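Local coordinates for 4-alpha-glucanotransferase (Aquifex aeolicus, PDB 1TZ7), which is an amylomaltase, or disproportionating enzyme, a glucanotransferase-family protein whose core is a parallel beta/alpha barrel with long additions between its strands, at residues N81-G86 with M229-S234; E45-L50 with W209-R214; N397-S402 with L446-K451; A115-V120 with N478-I483. One frame throughout, in Å; residues are numbered along the deposited sequence.

Contact 1. Residues N81-G86 with M229-S234; sequences NSLFAG and MYPSYS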
# COMPACT_ATOMS: atom_id res chain seq x y z
N ASN A 81 -5.21 11.68 0.27
CA ASN A 81 -5.51 12.82 -0.60
C ASN A 81 -4.64 12.86 -1.88
O ASN A 81 -4.68 13.83 -2.62
CB ASN A 81 -5.40 14.16 0.18
CG ASN A 81 -4.02 14.36 0.82
OD1 ASN A 81 -3.02 13.82 0.37
ND2 ASN A 81 -3.98 15.17 1.89
N SER A 82 -3.87 11.79 -2.12
CA SER A 82 -3.11 11.66 -3.38
C SER A 82 -2.61 10.23 -3.59
O SER A 82 -2.01 9.63 -2.70
CB SER A 82 -1.93 12.62 -3.39
OG SER A 82 -1.17 12.48 -4.58
N LEU A 83 -2.86 9.69 -4.79
CA LEU A 83 -2.37 8.36 -5.17
C LEU A 83 -0.93 8.42 -5.68
O LEU A 83 -0.33 7.39 -5.97
CB LEU A 83 -3.27 7.74 -6.24
CG LEU A 83 -4.72 7.48 -5.83
CD1 LEU A 83 -5.56 7.10 -7.04
CD2 LEU A 83 -4.79 6.40 -4.75
N PHE A 84 -0.39 9.63 -5.79
CA PHE A 84 0.93 9.83 -6.37
C PHE A 84 1.97 10.25 -5.31
O PHE A 84 3.12 9.82 -5.35
CB PHE A 84 0.86 10.89 -7.48
CG PHE A 84 0.20 10.40 -8.73
CD1 PHE A 84 -1.19 10.34 -8.82
CD2 PHE A 84 0.96 9.99 -9.83
CE1 PHE A 84 -1.81 9.88 -9.98
CE2 PHE A 84 0.34 9.53 -10.99
CZ PHE A 84 -1.05 9.48 -11.06
N ALA A 85 1.54 11.08 -4.37
CA ALA A 85 2.47 11.70 -3.42
C ALA A 85 2.99 10.68 -2.40
O ALA A 85 2.41 9.61 -2.23
CB ALA A 85 1.78 12.86 -2.70
N GLY A 86 4.08 11.03 -1.73
CA GLY A 86 4.60 10.25 -0.63
C GLY A 86 4.17 10.81 0.73
O GLY A 86 3.80 11.97 0.84
N MET A 229 -7.25 0.59 -5.45
CA MET A 229 -8.14 0.67 -6.61
C MET A 229 -8.57 2.12 -6.82
O MET A 229 -8.55 2.62 -7.94
CB MET A 229 -9.36 -0.21 -6.41
CG MET A 229 -10.48 -0.02 -7.45
SD MET A 229 -9.94 -0.32 -9.16
CE MET A 229 -9.76 -2.09 -9.16
N TYR A 230 -8.96 2.77 -5.73
CA TYR A 230 -9.68 4.04 -5.76
C TYR A 230 -8.92 5.10 -4.95
O TYR A 230 -8.30 4.77 -3.94
CB TYR A 230 -11.06 3.89 -5.13
CG TYR A 230 -12.06 3.06 -5.92
CD1 TYR A 230 -12.62 1.90 -5.38
CD2 TYR A 230 -12.46 3.45 -7.19
CE1 TYR A 230 -13.54 1.15 -6.09
CE2 TYR A 230 -13.38 2.70 -7.91
CZ TYR A 230 -13.92 1.56 -7.35
OH TYR A 230 -14.83 0.81 -8.05
N PRO A 231 -9.00 6.36 -5.37
CA PRO A 231 -8.63 7.48 -4.50
C PRO A 231 -9.77 7.79 -3.56
O PRO A 231 -10.89 7.32 -3.78
CB PRO A 231 -8.44 8.63 -5.49
CG PRO A 231 -9.39 8.33 -6.59
CD PRO A 231 -9.46 6.81 -6.69
N SER A 232 -9.50 8.58 -2.52
CA SER A 232 -10.58 9.14 -1.71
C SER A 232 -11.24 10.29 -2.47
O SER A 232 -10.63 10.90 -3.35
CB SER A 232 -10.03 9.64 -0.37
OG SER A 232 -9.12 10.71 -0.54
N TYR A 233 -12.49 10.57 -2.14
CA TYR A 233 -13.20 11.70 -2.74
C TYR A 233 -12.46 12.99 -2.44
O TYR A 233 -12.38 13.89 -3.29
CB TYR A 233 -14.63 11.79 -2.21
CG TYR A 233 -15.40 12.96 -2.76
CD1 TYR A 233 -15.92 13.94 -1.92
CD2 TYR A 233 -15.60 13.10 -4.13
CE1 TYR A 233 -16.62 15.02 -2.43
CE2 TYR A 233 -16.30 14.18 -4.64
CZ TYR A 233 -16.80 15.13 -3.79
OH TYR A 233 -17.50 16.19 -4.30
N SER A 234 -11.91 13.09 -1.23
CA SER A 234 -11.11 14.24 -0.82
C SER A 234 -9.65 14.04 -1.22
O SER A 234 -8.78 13.80 -0.36
CB SER A 234 -11.21 14.43 0.69
OG SER A 234 -12.55 14.64 1.09

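Contact 2. Residues E45-L50 with W209-R214; sequences EAYRFL and WEKLRR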
# COMPACT_ATOMS: atom_id res chain seq x y z
N GLU A 45 17.01 2.44 9.90
CA GLU A 45 16.35 1.17 10.22
C GLU A 45 15.78 0.49 8.98
O GLU A 45 15.63 -0.74 8.95
CB GLU A 45 15.24 1.39 11.25
CG GLU A 45 15.74 1.74 12.63
CD GLU A 45 16.75 0.74 13.15
OE1 GLU A 45 16.55 -0.48 12.92
OE2 GLU A 45 17.73 1.15 13.79
N ALA A 46 15.44 1.28 7.97
CA ALA A 46 15.07 0.74 6.67
C ALA A 46 16.25 0.02 6.03
O ALA A 46 16.10 -1.07 5.47
CB ALA A 46 14.57 1.84 5.76
N TYR A 47 17.44 0.62 6.13
CA TYR A 47 18.66 0.03 5.57
C TYR A 47 19.08 -1.22 6.34
O TYR A 47 19.54 -2.19 5.76
CB TYR A 47 19.79 1.06 5.57
CG TYR A 47 19.59 2.14 4.54
CD1 TYR A 47 20.09 2.00 3.25
CD2 TYR A 47 18.90 3.30 4.86
CE1 TYR A 47 19.90 2.99 2.30
CE2 TYR A 47 18.71 4.30 3.91
CZ TYR A 47 19.21 4.14 2.65
OH TYR A 47 19.02 5.13 1.72
N ARG A 48 18.91 -1.18 7.67
CA ARG A 48 19.20 -2.34 8.51
C ARG A 48 18.29 -3.51 8.16
O ARG A 48 18.71 -4.66 8.20
CB ARG A 48 19.03 -1.98 9.99
CG ARG A 48 19.32 -3.13 10.96
CD ARG A 48 20.64 -2.99 11.73
NE ARG A 48 20.67 -1.79 12.56
CZ ARG A 48 20.00 -1.64 13.71
NH1 ARG A 48 19.24 -2.63 14.18
NH2 ARG A 48 20.10 -0.50 14.39
N PHE A 49 17.05 -3.21 7.81
CA PHE A 49 16.09 -4.24 7.45
C PHE A 49 16.43 -4.85 6.09
O PHE A 49 16.33 -6.06 5.92
CB PHE A 49 14.67 -3.66 7.41
CG PHE A 49 13.64 -4.63 6.89
CD1 PHE A 49 13.31 -5.76 7.61
CD2 PHE A 49 13.01 -4.40 5.66
CE1 PHE A 49 12.37 -6.66 7.13
CE2 PHE A 49 12.06 -5.31 5.18
CZ PHE A 49 11.74 -6.43 5.90
N LEU A 50 16.84 -4.02 5.14
CA LEU A 50 17.32 -4.51 3.85
C LEU A 50 18.56 -5.39 4.01
O LEU A 50 18.70 -6.40 3.32
CB LEU A 50 17.62 -3.33 2.91
CG LEU A 50 16.41 -2.55 2.39
CD1 LEU A 50 16.86 -1.41 1.48
CD2 LEU A 50 15.43 -3.47 1.65
N TRP A 209 13.58 7.84 -0.78
CA TRP A 209 13.14 6.57 -1.31
C TRP A 209 14.04 6.09 -2.46
O TRP A 209 14.30 4.90 -2.59
CB TRP A 209 11.69 6.62 -1.79
CG TRP A 209 11.24 5.30 -2.27
CD1 TRP A 209 11.23 4.86 -3.57
CD2 TRP A 209 10.77 4.22 -1.47
NE1 TRP A 209 10.76 3.57 -3.62
CE2 TRP A 209 10.47 3.15 -2.34
CE3 TRP A 209 10.55 4.04 -0.10
CZ2 TRP A 209 9.98 1.93 -1.89
CZ3 TRP A 209 10.06 2.82 0.35
CH2 TRP A 209 9.78 1.79 -0.54
N GLU A 210 14.49 7.03 -3.28
CA GLU A 210 15.39 6.72 -4.39
C GLU A 210 16.67 6.09 -3.86
O GLU A 210 17.16 5.11 -4.41
CB GLU A 210 15.72 8.00 -5.17
CG GLU A 210 16.72 7.81 -6.31
CD GLU A 210 17.00 9.11 -7.06
OE1 GLU A 210 17.65 10.00 -6.49
OE2 GLU A 210 16.56 9.23 -8.22
N LYS A 211 17.20 6.64 -2.77
CA LYS A 211 18.41 6.14 -2.14
C LYS A 211 18.19 4.74 -1.55
O LYS A 211 19.03 3.87 -1.67
CB LYS A 211 18.88 7.10 -1.04
CG LYS A 211 20.37 7.06 -0.75
CD LYS A 211 20.75 8.01 0.39
CE LYS A 211 20.94 9.45 -0.11
NZ LYS A 211 19.70 10.26 0.05
N LEU A 212 17.05 4.55 -0.90
CA LEU A 212 16.73 3.28 -0.29
C LEU A 212 16.50 2.21 -1.36
O LEU A 212 16.90 1.06 -1.20
CB LEU A 212 15.48 3.41 0.59
CG LEU A 212 15.08 2.15 1.37
CD1 LEU A 212 16.11 1.82 2.44
CD2 LEU A 212 13.71 2.34 2.00
N ARG A 213 15.84 2.61 -2.44
CA ARG A 213 15.54 1.70 -3.53
C ARG A 213 16.82 1.20 -4.23
O ARG A 213 16.92 0.04 -4.60
CB ARG A 213 14.63 2.37 -4.55
CG ARG A 213 14.49 1.59 -5.81
CD ARG A 213 13.49 2.12 -6.78
NE ARG A 213 13.51 1.31 -7.98
CZ ARG A 213 12.98 0.10 -8.08
NH1 ARG A 213 13.07 -0.56 -9.21
NH2 ARG A 213 12.34 -0.44 -7.04
N ARG A 214 17.77 2.10 -4.41
CA ARG A 214 19.05 1.73 -5.01
C ARG A 214 19.78 0.73 -4.13
O ARG A 214 20.34 -0.25 -4.62
CB ARG A 214 19.93 2.98 -5.21
CG ARG A 214 21.32 2.67 -5.74
CD ARG A 214 22.18 3.90 -5.99
NE ARG A 214 23.56 3.53 -6.31
CZ ARG A 214 24.53 4.41 -6.55
NH1 ARG A 214 25.76 3.98 -6.83
NH2 ARG A 214 24.28 5.71 -6.52

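Contact 3. Residues N397-S402 with L446-K451; sequences NVYYTS and LISRAK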
# COMPACT_ATOMS: atom_id res chain seq x y z
N ASN A 397 1.87 -17.46 -8.69
CA ASN A 397 1.14 -16.94 -7.55
C ASN A 397 2.10 -16.34 -6.55
O ASN A 397 3.28 -16.73 -6.48
CB ASN A 397 0.36 -18.06 -6.86
CG ASN A 397 -0.95 -18.37 -7.55
OD1 ASN A 397 -1.75 -17.53 -7.75
ND2 ASN A 397 -1.13 -19.55 -7.90
N VAL A 398 1.61 -15.38 -5.79
CA VAL A 398 2.25 -14.95 -4.57
C VAL A 398 1.53 -15.60 -3.37
O VAL A 398 0.33 -15.44 -3.21
CB VAL A 398 2.20 -13.40 -4.43
CG1 VAL A 398 3.10 -12.93 -3.29
CG2 VAL A 398 2.61 -12.74 -5.76
N TYR A 399 2.28 -16.32 -2.55
CA TYR A 399 1.71 -17.13 -1.45
C TYR A 399 2.11 -16.51 -0.11
O TYR A 399 3.29 -16.49 0.24
CB TYR A 399 2.25 -18.56 -1.53
CG TYR A 399 1.44 -19.65 -0.81
CD1 TYR A 399 1.97 -20.93 -0.65
CD2 TYR A 399 0.17 -19.40 -0.30
CE1 TYR A 399 1.27 -21.93 -0.01
CE2 TYR A 399 -0.55 -20.40 0.34
CZ TYR A 399 0.02 -21.68 0.48
OH TYR A 399 -0.67 -22.68 1.11
N TYR A 400 1.12 -16.02 0.63
CA TYR A 400 1.35 -15.35 1.92
C TYR A 400 1.07 -16.31 3.07
O TYR A 400 0.21 -17.17 2.96
CB TYR A 400 0.43 -14.13 2.04
CG TYR A 400 0.69 -13.06 1.01
CD1 TYR A 400 0.12 -13.13 -0.26
CD2 TYR A 400 1.52 -11.98 1.29
CE1 TYR A 400 0.36 -12.15 -1.21
CE2 TYR A 400 1.77 -10.99 0.35
CZ TYR A 400 1.19 -11.08 -0.90
OH TYR A 400 1.45 -10.11 -1.85
N THR A 401 1.79 -16.13 4.18
CA THR A 401 1.37 -16.73 5.44
C THR A 401 0.12 -16.02 5.92
O THR A 401 -0.90 -16.65 6.20
CB THR A 401 2.50 -16.61 6.52
OG1 THR A 401 2.92 -15.25 6.65
CG2 THR A 401 3.75 -17.36 6.09
N SER A 402 0.21 -14.70 6.00
CA SER A 402 -0.95 -13.86 6.27
C SER A 402 -0.70 -12.46 5.72
O SER A 402 0.39 -12.17 5.21
CB SER A 402 -1.23 -13.81 7.78
OG SER A 402 -0.13 -13.30 8.50
N LEU A 446 6.77 -22.12 2.01
CA LEU A 446 8.08 -22.15 1.35
C LEU A 446 8.24 -23.39 0.45
O LEU A 446 8.88 -23.31 -0.60
CB LEU A 446 9.21 -22.13 2.39
CG LEU A 446 9.34 -20.86 3.25
CD1 LEU A 446 10.45 -21.03 4.27
CD2 LEU A 446 9.58 -19.65 2.40
N ILE A 447 7.66 -24.52 0.86
CA ILE A 447 7.80 -25.77 0.11
C ILE A 447 6.92 -25.77 -1.16
O ILE A 447 7.13 -26.58 -2.06
CB ILE A 447 7.43 -27.00 1.01
CG1 ILE A 447 7.99 -28.29 0.39
CG2 ILE A 447 5.93 -27.12 1.17
CD1 ILE A 447 7.94 -29.48 1.30
N SER A 448 5.95 -24.87 -1.20
CA SER A 448 5.05 -24.77 -2.35
C SER A 448 5.81 -24.39 -3.60
O SER A 448 6.97 -24.00 -3.54
CB SER A 448 3.98 -23.72 -2.08
OG SER A 448 4.52 -22.43 -2.19
N ARG A 449 5.15 -24.50 -4.75
CA ARG A 449 5.76 -24.12 -6.02
C ARG A 449 5.43 -22.69 -6.41
O ARG A 449 5.86 -22.22 -7.45
CB ARG A 449 5.34 -25.10 -7.12
CG ARG A 449 5.92 -26.52 -6.89
CD ARG A 449 6.68 -27.19 -8.07
NE ARG A 449 7.07 -26.35 -9.14
CZ ARG A 449 8.31 -26.03 -9.54
NH1 ARG A 449 9.43 -26.31 -8.86
NH2 ARG A 449 8.39 -25.32 -10.62
N ALA A 450 4.67 -21.98 -5.57
CA ALA A 450 4.45 -20.54 -5.78
C ALA A 450 5.79 -19.85 -6.02
O ALA A 450 6.73 -20.04 -5.25
CB ALA A 450 3.76 -19.93 -4.61
N LYS A 451 5.88 -19.05 -7.08
CA LYS A 451 7.15 -18.43 -7.44
C LYS A 451 7.59 -17.39 -6.39
O LYS A 451 8.77 -17.24 -6.14
CB LYS A 451 7.09 -17.80 -8.84
CG LYS A 451 6.18 -16.60 -8.97
CD LYS A 451 6.17 -16.08 -10.44
CE LYS A 451 5.39 -14.77 -10.57
NZ LYS A 451 5.33 -14.29 -11.98

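Contact 4. Residues A115-V120 with N478-I483; sequences ALYEVV and NWRWRI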
# COMPACT_ATOMS: atom_id res chain seq x y z
N ALA A 115 2.98 3.08 16.53
CA ALA A 115 3.15 4.28 15.71
C ALA A 115 2.37 5.44 16.30
O ALA A 115 1.16 5.34 16.53
CB ALA A 115 2.71 4.02 14.29
N LEU A 116 3.07 6.54 16.56
CA LEU A 116 2.48 7.69 17.22
C LEU A 116 2.01 8.71 16.17
O LEU A 116 2.59 9.80 16.04
CB LEU A 116 3.53 8.34 18.15
CG LEU A 116 3.72 7.81 19.59
CD1 LEU A 116 2.89 6.60 20.00
CD2 LEU A 116 5.19 7.72 20.04
N TYR A 117 0.96 8.35 15.44
CA TYR A 117 0.53 9.13 14.27
C TYR A 117 0.25 10.59 14.63
O TYR A 117 0.81 11.50 14.02
CB TYR A 117 -0.70 8.49 13.63
CG TYR A 117 -0.38 7.31 12.75
CD1 TYR A 117 -0.71 6.01 13.14
CD2 TYR A 117 0.27 7.48 11.54
CE1 TYR A 117 -0.41 4.93 12.35
CE2 TYR A 117 0.58 6.40 10.73
CZ TYR A 117 0.24 5.12 11.14
OH TYR A 117 0.55 4.05 10.34
N GLU A 118 -0.61 10.80 15.63
CA GLU A 118 -0.97 12.15 16.06
C GLU A 118 0.28 13.00 16.24
O GLU A 118 0.35 14.15 15.75
CB GLU A 118 -1.76 12.10 17.38
CG GLU A 118 -3.18 11.55 17.25
CD GLU A 118 -3.24 10.04 17.42
OE1 GLU A 118 -2.16 9.41 17.48
OE2 GLU A 118 -4.36 9.49 17.51
N VAL A 119 1.27 12.46 16.96
CA VAL A 119 2.42 13.27 17.34
C VAL A 119 3.43 13.46 16.20
O VAL A 119 4.07 14.50 16.12
CB VAL A 119 3.15 12.77 18.69
CG1 VAL A 119 2.44 11.63 19.38
CG2 VAL A 119 4.65 12.59 18.53
N VAL A 120 3.55 12.47 15.31
CA VAL A 120 4.52 12.56 14.21
C VAL A 120 4.02 13.46 13.07
O VAL A 120 4.82 14.08 12.38
CB VAL A 120 4.92 11.16 13.66
CG1 VAL A 120 5.54 10.31 14.76
CG2 VAL A 120 3.73 10.46 13.02
N ASN A 478 -6.02 1.18 13.64
CA ASN A 478 -5.27 0.36 12.71
C ASN A 478 -3.96 1.01 12.29
O ASN A 478 -3.73 2.20 12.53
CB ASN A 478 -6.12 0.07 11.48
CG ASN A 478 -7.44 -0.56 11.83
OD1 ASN A 478 -7.49 -1.66 12.37
ND2 ASN A 478 -8.54 0.14 11.52
N TRP A 479 -3.09 0.20 11.66
CA TRP A 479 -1.87 0.69 11.01
C TRP A 479 -0.83 1.15 12.02
O TRP A 479 0.08 1.91 11.67
CB TRP A 479 -2.19 1.81 10.02
CG TRP A 479 -3.43 1.57 9.23
CD1 TRP A 479 -4.62 2.22 9.36
CD2 TRP A 479 -3.61 0.60 8.19
NE1 TRP A 479 -5.53 1.71 8.46
CE2 TRP A 479 -4.94 0.72 7.74
CE3 TRP A 479 -2.78 -0.36 7.60
CZ2 TRP A 479 -5.46 -0.08 6.71
CZ3 TRP A 479 -3.29 -1.15 6.59
CH2 TRP A 479 -4.62 -1.00 6.15
N ARG A 480 -0.96 0.69 13.25
CA ARG A 480 -0.16 1.21 14.34
C ARG A 480 0.99 0.26 14.74
O ARG A 480 1.93 0.68 15.39
CB ARG A 480 -1.04 1.52 15.55
CG ARG A 480 -2.19 2.53 15.24
CD ARG A 480 -2.77 3.25 16.46
NE ARG A 480 -2.10 4.46 16.72
CZ ARG A 480 -2.59 5.71 16.70
NH1 ARG A 480 -1.76 6.65 17.03
NH2 ARG A 480 -3.82 6.04 16.28
N TRP A 481 0.91 -1.01 14.34
CA TRP A 481 1.89 -2.00 14.83
C TRP A 481 3.29 -1.66 14.37
O TRP A 481 3.51 -1.32 13.22
CB TRP A 481 1.56 -3.42 14.38
CG TRP A 481 2.63 -4.39 14.82
CD1 TRP A 481 2.83 -4.88 16.08
CD2 TRP A 481 3.67 -4.95 14.01
NE1 TRP A 481 3.91 -5.72 16.11
CE2 TRP A 481 4.45 -5.79 14.85
CE3 TRP A 481 4.03 -4.84 12.66
CZ2 TRP A 481 5.55 -6.50 14.38
CZ3 TRP A 481 5.12 -5.56 12.20
CH2 TRP A 481 5.87 -6.38 13.06
N ARG A 482 4.25 -1.77 15.29
CA ARG A 482 5.66 -1.63 14.96
C ARG A 482 6.48 -2.75 15.58
O ARG A 482 6.11 -3.30 16.63
CB ARG A 482 6.20 -0.28 15.47
CG ARG A 482 5.50 0.93 14.88
CD ARG A 482 6.42 2.13 14.69
NE ARG A 482 6.89 2.68 15.96
CZ ARG A 482 8.08 3.26 16.13
NH1 ARG A 482 8.41 3.72 17.33
NH2 ARG A 482 8.93 3.37 15.12
N ILE A 483 7.58 -3.08 14.94
CA ILE A 483 8.60 -3.93 15.54
C ILE A 483 9.12 -3.27 16.81
O ILE A 483 9.48 -2.09 16.81
CB ILE A 483 9.78 -4.14 14.54
CG1 ILE A 483 9.30 -4.92 13.31
CG2 ILE A 483 10.93 -4.87 15.21
CD1 ILE A 483 10.20 -4.76 12.08

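Contact 1. Residues N81-G86 with M229-S234
N81 and S234 bring two irregular loops together, running in nearly opposite senses, with end-to-end directions 153° apart. The carbonyl of S234 faces the start of the N81 side chain: S234 O lies 3.4 Å from N81 CA, a CA-H...O contact with 136° at the hydrogen, and it is equally close to CB. Beside this, S232 OG comes near the backbone nitrogen of N81 but is hydrogen-bonded to S80 O, one residue earlier, so the serine ties the same two loops together. S82 turns its side chain back into its own loop, where OG accepts from the backbone N of F84 and of A85, an ST turn and ST motif that shape the bend in which L83 sits. L83 carries the apolar half. Its CG stands anti to the carbonyl carbon (chi1 -63°), and chi2 is extended toward CD1, which lies over the P231 ring, while the side branch CD2 points to Y230 O and P231 CA. L83 CD1 packs on P231 CB at 3.6 Å; L83 CD2 rests 4.0 Å from Y230 O. W288 and R292 of helix 287-297 pack against L83 too, while V238 and D237 of helix 236-240 touch P231. D237 OD1 also accepts from L83 N. With no conventional hydrogen bond directly between 81-86 and 229-234, a weak C-H...O contact and one leucine-proline pair join the loops that follow neighbouring barrel strands 60-62 and 222-227; the stronger polar ties run through flanking residues such as S80 and D237.

Contact 2. Residues E45-L50 with W209-R214
The phenol ring of Y47 receives a methyl of L212 squarely on one face: CD1 sits over the ring centre, 3.7 Å from the centroid and only 5° off the normal, a CH-pi contact in which all six ring carbons are about equally near. Y215, one turn further along the helix of L212, meets Y47 ring edge to face. In L212, CG stands anti to the backbone N (chi1 -176°), and chi2 then turns CD1 in among A46, Y47 and L50. Besides Y47, A46 CB touches L212 CD1 at 3.7 Å and also meets the other methyl, CD2, and L50 CD1 presses on L212 CD1 at 3.5 Å, tighter than usual for two carbons. Beyond the ring, Y47 OH lies against the aliphatic start of K211, 3.4 Å from CB, and passes close to L212 N without the angle for a hydrogen bond. W61 of strand 60-62 packs on both L50 and L212 and so continues the apolar layer inward to the sheet. The axes of the two short helical segments run nearly parallel, 10.6 Å apart and crossing at -16°. Parallel neighbours of this kind are typical of the outer helical layer of a beta/alpha barrel: helix 44-56 leads into strand 60-62 and helix 192-218 into the adjacent strand 222-227.

Contact 3. Residues N397-S402 with L446-K451
The backbones of N397 and A450 come within 5.2 Å, CA to CA, where strand 397-400 begins and the loop leaving helix 437-447 bends towards its own strand. A450 CB fills the junction, 3.7 Å from N397 O and the same distance from Y399 CB. The Y399 side chain projects towards this loop with CG anti to the backbone N (chi1 -160°), which sets the ring alongside S448. There S448 OG approaches the ring at its edge, close to its plane, 3.3 Å from Y399 CD1. That hydroxyl is engaged within its own chain turn: it is hydrogen-bonded to V445 O and accepts a weak bond from A450 N. At the far end of the ring Y399 OH reaches H388 O. K451 passes N397 O with CG, 3.8 Å away, and its extended chain carries NZ to OD1 of N396. V445, on the last turns of helix 437-447, also packs on Y399. The loop feeds strand 452-456, whose F452 and I454 exchange backbone hydrogen bonds with Y399; on the other side of strand 397-400 lies strand 373-376. The contact thus stands at the return into the sheet of a beta-alpha-beta crossover between parallel neighbours.

Contact 4. Residues A115-V120 with N478-I483
R480 reaches A115 and E118 because CG stands anti to its carbonyl carbon (chi1 -57°) and the chain bends at chi3, bringing the guanidinium up to the start of helix 117-133. R480 NH1 donates to two oxygens: E118 OE1 at 2.8 Å, a salt bridge made on the syn side of the carboxylate, and A115 O at 3.2 Å, to which NE adds a weak bond. Carboxylate and guanidinium planes lie only 23° apart. Over one guanidinium face stands the edge of the Y117 ring, CD1 nearest, with ring and guanidinium planes 81° apart. This tyrosine spans the contact, and Y117 OH donates to W479 O at 2.6 Å, tilted from the carbonyl plane. The backbones are also joined: A115 N donates to R480 O, 2.9 Å away, along an almost straight N-H line and onto a lone pair. Next to it the aliphatic part of R482 lies along A115, CG 3.7 Å from A115 N, while its NE goes to G113 O. An arginine bridging a first-turn glutamate and a backbone carbonyl just before the helix, with L116 in the N-cap position, thus ties an insertion of the barrel to the long loop after helix 457-460.

How the contacts relate
All four contacts lie in or around one beta/alpha barrel, 2 and 3 in its regular framework, 1 and 4 in connections added to it. Contact 2 packs outer helices through apolar side chains and a methyl over a ring face; contact 3 uses an alanine methyl and a hydroxyl at a ring edge. Contact 1 joins two loops, contact 4 a loop to the start of a helix, through a salt bridge and hydrogen bonds. Contact 1 is only partly buried, the others mostly buried. Residues 81-86, 115-120 and 209-214 share the long connection between strands 60-62 and 222-227, which contacts 1, 2 and 4 fasten. Contact 3 is centred 25 to 30 Å from their centres.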